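PDB 5ZQI: alginate lyase AlgAT5 from Defluviitalea, which probably depolymerises alginate by beta-elimination, as a polysaccharide lyase of family 7 built on a beta-sandwich fold. Local coordinates for residues N66-E78 against V103-G115. Residues are numbered along the deposited sequence; the frame is centred on the assembly and turned at random.
Sequences NWKLTLPINDAEE and VFKAHCGGDTTEG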
loop_
_atom_site.group_PDB
_atom_site.type_symbol
_atom_site.label_atom_id
_atom_site.label_comp_id
_atom_site.label_asym_id
_atom_site.label_seq_id
_atom_site.Cartn_x
_atom_site.Cartn_y
_atom_site.Cartn_z
ATOM N N ASN A 66 11.363 -9.088 2.887
ATOM C CA ASN A 66 10.163 -9.747 3.386
ATOM C C ASN A 66 8.924 -9.138 2.746
ATOM O O ASN A 66 7.935 -8.837 3.416
ATOM C CB ASN A 66 10.102 -9.667 4.909
ATOM C CG ASN A 66 10.887 -10.755 5.567
ATOM O OD1 ASN A 66 11.098 -11.827 4.986
ATOM N ND2 ASN A 66 11.353 -10.490 6.778
ATOM N N TRP A 67 8.967 -9.017 1.421
ATOM C CA TRP A 67 7.815 -8.601 0.654
ATOM C C TRP A 67 7.741 -9.435 -0.617
ATOM O O TRP A 67 8.734 -9.979 -1.079
ATOM C CB TRP A 67 7.902 -7.130 0.267
ATOM C CG TRP A 67 7.895 -6.082 1.370
ATOM C CD1 TRP A 67 8.968 -5.442 1.903
ATOM C CD2 TRP A 67 6.744 -5.562 2.039
ATOM N NE1 TRP A 67 8.552 -4.540 2.853
ATOM C CE2 TRP A 67 7.187 -4.586 2.948
ATOM C CE3 TRP A 67 5.373 -5.807 1.930
ATOM C CZ2 TRP A 67 6.324 -3.900 3.766
ATOM C CZ3 TRP A 67 4.505 -5.118 2.748
ATOM C CH2 TRP A 67 4.978 -4.153 3.638
ATOM N N LYS A 68 6.549 -9.498 -1.207
ATOM C CA LYS A 68 6.359 -9.923 -2.591
ATOM C C LYS A 68 5.533 -8.857 -3.293
ATOM O O LYS A 68 4.784 -8.118 -2.638
ATOM C CB LYS A 68 5.712 -11.299 -2.699
ATOM C CG LYS A 68 4.325 -11.448 -2.223
ATOM C CD LYS A 68 3.776 -12.851 -2.590
ATOM C CE LYS A 68 2.429 -13.089 -1.977
ATOM N NZ LYS A 68 1.888 -14.409 -2.406
ATOM N N LEU A 69 5.695 -8.754 -4.610
ATOM C CA LEU A 69 5.066 -7.700 -5.404
ATOM C C LEU A 69 3.982 -8.275 -6.311
ATOM O O LEU A 69 4.233 -9.265 -7.000
ATOM C CB LEU A 69 6.110 -6.986 -6.261
ATOM C CG LEU A 69 5.602 -5.900 -7.209
ATOM C CD1 LEU A 69 5.149 -4.673 -6.477
ATOM C CD2 LEU A 69 6.724 -5.546 -8.210
ATOM N N THR A 70 2.796 -7.651 -6.313
ATOM C CA THR A 70 1.775 -7.910 -7.325
ATOM C C THR A 70 1.762 -6.774 -8.344
ATOM O O THR A 70 1.772 -5.595 -7.965
ATOM C CB THR A 70 0.394 -8.070 -6.712
ATOM O OG1 THR A 70 0.443 -9.126 -5.735
ATOM C CG2 THR A 70 -0.653 -8.379 -7.809
ATOM N N LEU A 71 1.757 -7.131 -9.639
ATOM C CA LEU A 71 1.789 -6.192 -10.747
ATOM C C LEU A 71 0.411 -5.897 -11.308
ATOM O O LEU A 71 -0.560 -6.625 -11.073
ATOM C CB LEU A 71 2.649 -6.769 -11.873
ATOM C CG LEU A 71 4.148 -6.911 -11.613
ATOM C CD1 LEU A 71 4.815 -7.746 -12.715
ATOM C CD2 LEU A 71 4.837 -5.589 -11.467
ATOM N N PRO A 72 0.300 -4.777 -12.081
ATOM C CA PRO A 72 -0.969 -4.486 -12.769
ATOM C C PRO A 72 -1.064 -5.030 -14.193
ATOM O O PRO A 72 -1.940 -4.641 -14.983
ATOM C CB PRO A 72 -1.004 -2.953 -12.783
ATOM C CG PRO A 72 0.480 -2.606 -12.924
ATOM C CD PRO A 72 1.220 -3.613 -12.062
ATOM N N ILE A 73 -0.149 -5.943 -14.524
ATOM C CA ILE A 73 -0.054 -6.545 -15.854
ATOM C C ILE A 73 0.186 -8.038 -15.684
ATOM O O ILE A 73 0.321 -8.534 -14.569
ATOM C CB ILE A 73 1.062 -5.921 -16.728
ATOM C CG1 ILE A 73 2.387 -6.057 -15.997
ATOM C CG2 ILE A 73 0.721 -4.468 -17.054
ATOM C CD1 ILE A 73 3.609 -5.740 -16.891
ATOM N N ASN A 74 0.239 -8.756 -16.822
ATOM C CA ASN A 74 0.604 -10.176 -16.834
ATOM C C ASN A 74 -0.290 -11.001 -15.915
ATOM O O ASN A 74 0.180 -11.896 -15.204
ATOM C CB ASN A 74 2.076 -10.354 -16.471
ATOM C CG ASN A 74 3.010 -9.603 -17.417
ATOM O OD1 ASN A 74 2.668 -9.303 -18.562
ATOM N ND2 ASN A 74 4.182 -9.269 -16.920
ATOM N N ASP A 75 -1.596 -10.756 -15.979
ATOM C CA ASP A 75 -2.565 -11.469 -15.149
ATOM C C ASP A 75 -2.283 -11.255 -13.663
ATOM O O ASP A 75 -2.426 -12.159 -12.849
ATOM C CB ASP A 75 -2.595 -12.951 -15.520
ATOM C CG ASP A 75 -3.009 -13.166 -16.968
ATOM O OD1 ASP A 75 -3.977 -12.493 -17.411
ATOM O OD2 ASP A 75 -2.369 -13.983 -17.673
ATOM N N ALA A 76 -1.925 -10.021 -13.297
ATOM C CA ALA A 76 -1.602 -9.675 -11.911
ATOM C C ALA A 76 -0.502 -10.594 -11.366
ATOM O O ALA A 76 -0.575 -11.135 -10.257
ATOM C CB ALA A 76 -2.865 -9.707 -11.041
ATOM N N GLU A 77 0.582 -10.678 -12.131
ATOM C CA GLU A 77 1.717 -11.520 -11.778
ATOM C C GLU A 77 2.336 -11.108 -10.451
ATOM O O GLU A 77 2.443 -9.918 -10.133
ATOM C CB GLU A 77 2.778 -11.411 -12.890
ATOM C CG GLU A 77 4.066 -12.158 -12.657
ATOM C CD GLU A 77 5.018 -12.035 -13.823
ATOM O OE1 GLU A 77 4.675 -11.312 -14.767
ATOM O OE2 GLU A 77 6.090 -12.649 -13.797
ATOM N N GLU A 78 2.781 -12.106 -9.695
ATOM C CA GLU A 78 3.542 -11.887 -8.486
ATOM C C GLU A 78 5.029 -12.082 -8.740
ATOM O O GLU A 78 5.443 -13.061 -9.379
ATOM C CB GLU A 78 3.109 -12.816 -7.354
ATOM C CG GLU A 78 1.691 -12.590 -6.878
ATOM C CD GLU A 78 1.344 -13.378 -5.633
ATOM O OE1 GLU A 78 2.093 -14.313 -5.277
ATOM O OE2 GLU A 78 0.306 -13.065 -5.009
ATOM N N VAL A 103 8.788 4.287 -7.321
ATOM C CA VAL A 103 7.545 4.650 -7.986
ATOM C C VAL A 103 6.694 3.403 -8.178
ATOM O O VAL A 103 7.174 2.389 -8.709
ATOM C CB VAL A 103 7.841 5.302 -9.346
ATOM C CG1 VAL A 103 6.513 5.626 -10.078
ATOM C CG2 VAL A 103 8.688 6.530 -9.198
ATOM N N PHE A 104 5.436 3.472 -7.721
ATOM C CA PHE A 104 4.434 2.423 -7.919
ATOM C C PHE A 104 3.325 3.036 -8.767
ATOM O O PHE A 104 2.728 4.043 -8.368
ATOM C CB PHE A 104 3.845 1.917 -6.604
ATOM C CG PHE A 104 4.825 1.267 -5.665
ATOM C CD1 PHE A 104 5.674 2.037 -4.873
ATOM C CD2 PHE A 104 4.866 -0.109 -5.529
ATOM C CE1 PHE A 104 6.543 1.407 -3.992
ATOM C CE2 PHE A 104 5.727 -0.717 -4.659
ATOM C CZ PHE A 104 6.565 0.033 -3.889
ATOM N N LYS A 105 3.001 2.401 -9.891
ATOM C CA LYS A 105 1.946 2.864 -10.793
ATOM C C LYS A 105 1.001 1.715 -11.095
ATOM O O LYS A 105 1.455 0.632 -11.435
ATOM C CB LYS A 105 2.540 3.422 -12.102
ATOM C CG LYS A 105 1.493 3.719 -13.169
ATOM C CD LYS A 105 2.114 4.354 -14.398
ATOM C CE LYS A 105 1.088 4.470 -15.521
ATOM N NZ LYS A 105 1.598 5.120 -16.750
ATOM N N ALA A 106 -0.310 1.963 -11.031
ATOM C CA ALA A 106 -1.304 1.010 -11.521
ATOM C C ALA A 106 -2.356 1.765 -12.313
ATOM O O ALA A 106 -3.029 2.651 -11.778
ATOM C CB ALA A 106 -1.930 0.209 -10.370
ATOM N N HIS A 107 -2.470 1.410 -13.585
ATOM C CA HIS A 107 -3.410 2.053 -14.495
ATOM C C HIS A 107 -4.777 1.387 -14.461
ATOM O O HIS A 107 -4.905 0.206 -14.157
ATOM C CB HIS A 107 -2.858 2.043 -15.924
ATOM C CG HIS A 107 -2.574 0.672 -16.459
ATOM N ND1 HIS A 107 -1.819 -0.260 -15.773
ATOM C CD2 HIS A 107 -2.963 0.072 -17.607
ATOM C CE1 HIS A 107 -1.757 -1.373 -16.485
ATOM N NE2 HIS A 107 -2.431 -1.192 -17.607
ATOM N N CYS A 108 -5.803 2.168 -14.814
ATOM C CA CYS A 108 -7.189 1.717 -14.668
ATOM C C CYS A 108 -7.520 0.557 -15.583
ATOM O O CYS A 108 -8.461 -0.199 -15.303
ATOM C CB CYS A 108 -8.141 2.898 -14.898
ATOM S SG CYS A 108 -8.009 4.195 -13.630
ATOM N N GLY A 109 -6.781 0.393 -16.666
ATOM C CA GLY A 109 -6.949 -0.735 -17.551
ATOM C C GLY A 109 -6.159 -1.958 -17.168
ATOM O O GLY A 109 -6.192 -2.957 -17.892
ATOM N N GLY A 110 -5.494 -1.936 -16.021
ATOM C CA GLY A 110 -4.634 -3.043 -15.655
ATOM C C GLY A 110 -5.382 -4.318 -15.304
ATOM O O GLY A 110 -6.574 -4.329 -15.005
ATOM N N ASP A 111 -4.631 -5.418 -15.326
ATOM C CA ASP A 111 -5.138 -6.701 -14.860
ATOM C C ASP A 111 -5.336 -6.658 -13.353
ATOM O O ASP A 111 -4.673 -5.893 -12.637
ATOM C CB ASP A 111 -4.179 -7.829 -15.244
ATOM C CG ASP A 111 -4.059 -8.005 -16.734
ATOM O OD1 ASP A 111 -4.978 -7.593 -17.475
ATOM O OD2 ASP A 111 -3.044 -8.582 -17.174
ATOM N N THR A 112 -6.282 -7.461 -12.877
ATOM C CA THR A 112 -6.643 -7.462 -11.467
ATOM C C THR A 112 -6.474 -8.844 -10.846
ATOM O O THR A 112 -6.567 -9.873 -11.518
ATOM C CB THR A 112 -8.089 -6.990 -11.253
ATOM O OG1 THR A 112 -9.012 -7.863 -11.926
ATOM C CG2 THR A 112 -8.283 -5.571 -11.784
ATOM N N THR A 113 -6.232 -8.855 -9.538
ATOM C CA THR A 113 -6.177 -10.105 -8.807
ATOM C C THR A 113 -7.554 -10.762 -8.720
ATOM O O THR A 113 -8.601 -10.114 -8.846
ATOM C CB THR A 113 -5.662 -9.885 -7.383
ATOM O OG1 THR A 113 -6.513 -8.941 -6.713
ATOM C CG2 THR A 113 -4.279 -9.339 -7.382
ATOM N N GLU A 114 -7.539 -12.067 -8.451
ATOM C CA GLU A 114 -8.766 -12.817 -8.231
ATOM C C GLU A 114 -9.495 -12.274 -7.013
ATOM O O GLU A 114 -8.914 -12.148 -5.930
ATOM C CB GLU A 114 -8.440 -14.297 -8.041
ATOM C CG GLU A 114 -9.605 -15.144 -7.553
ATOM C CD GLU A 114 -10.735 -15.214 -8.551
ATOM O OE1 GLU A 114 -10.477 -14.951 -9.744
ATOM O OE2 GLU A 114 -11.875 -15.520 -8.142
ATOM N N GLY A 115 -10.761 -11.920 -7.200
ATOM C CA GLY A 115 -11.559 -11.372 -6.125
ATOM C C GLY A 115 -11.531 -9.866 -5.996
ATOM O O GLY A 115 -12.205 -9.328 -5.102
HETATM O O HOH W 1 -3.287 -5.826 -10.320
HETATM O O HOH W 2 -0.738 -7.673 -19.272
#
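Leu69 opens the contact, its CD1 methyl reaching the edge of the Phe104 ring near the ring plane, an apolar branch suited to the interior between the sheets. Thr70 next turns its methyl toward Thr113: with OG1 beside the backbone N (chi1 -57°), CG2 falls anti to that N and meets CG2 of Thr113 at 3.8 Å, the two beta-branched side chains crossing at about a right angle. Thr113 OG1 is hydrogen-bonded to Arg120 NH2. A water lies within hydrogen-bonding distance of the carbonyl oxygens of both Leu71 and Asp111.

Pro72 buries the most surface of residues 66-78. Its compact ring fits against the end of strand 102-107, with CB 4.1 Å from Ala106 CB, where a small methyl leaves room, and CG against the Lys105 carbonyl oxygen. Pro72 O accepts the backbone N-H of Asp111 at 2.8 Å from its N, the donor lying 48° above the carbonyl plane. His107 CE1 comes near the same oxygen and also meets Ile73 CG2, at the edge of the imidazole.

Beyond Ile73 the chain turns sharply, and Asp111 fills the bend. Its OD2 accepts the N-H of Asp75 at 2.9 Å from the nitrogen, on the anti side, 28° out of the carboxylate plane, while a water links OD2 to Asn74 N. A short acidic side chain suits this place because it can accept the Asp75 amide directly and be linked to Asn74 N through a water. Asp75 OD1 stands 4.0 Å from Asp111 OD2; the like charges are close, though the Asp75 N-H and a water donated to OD2 probably offset much of the repulsion at Asp111. Ala76 then lays its methyl on the Thr112 backbone, 3.7 Å from CB to Thr112 C.

The contact thus joins the two sheets of the sandwich: strand 67-70 pairs with 78-79 and 120-127 in one, while strand 102-107 lies between 93-95 and 256-269 in the other.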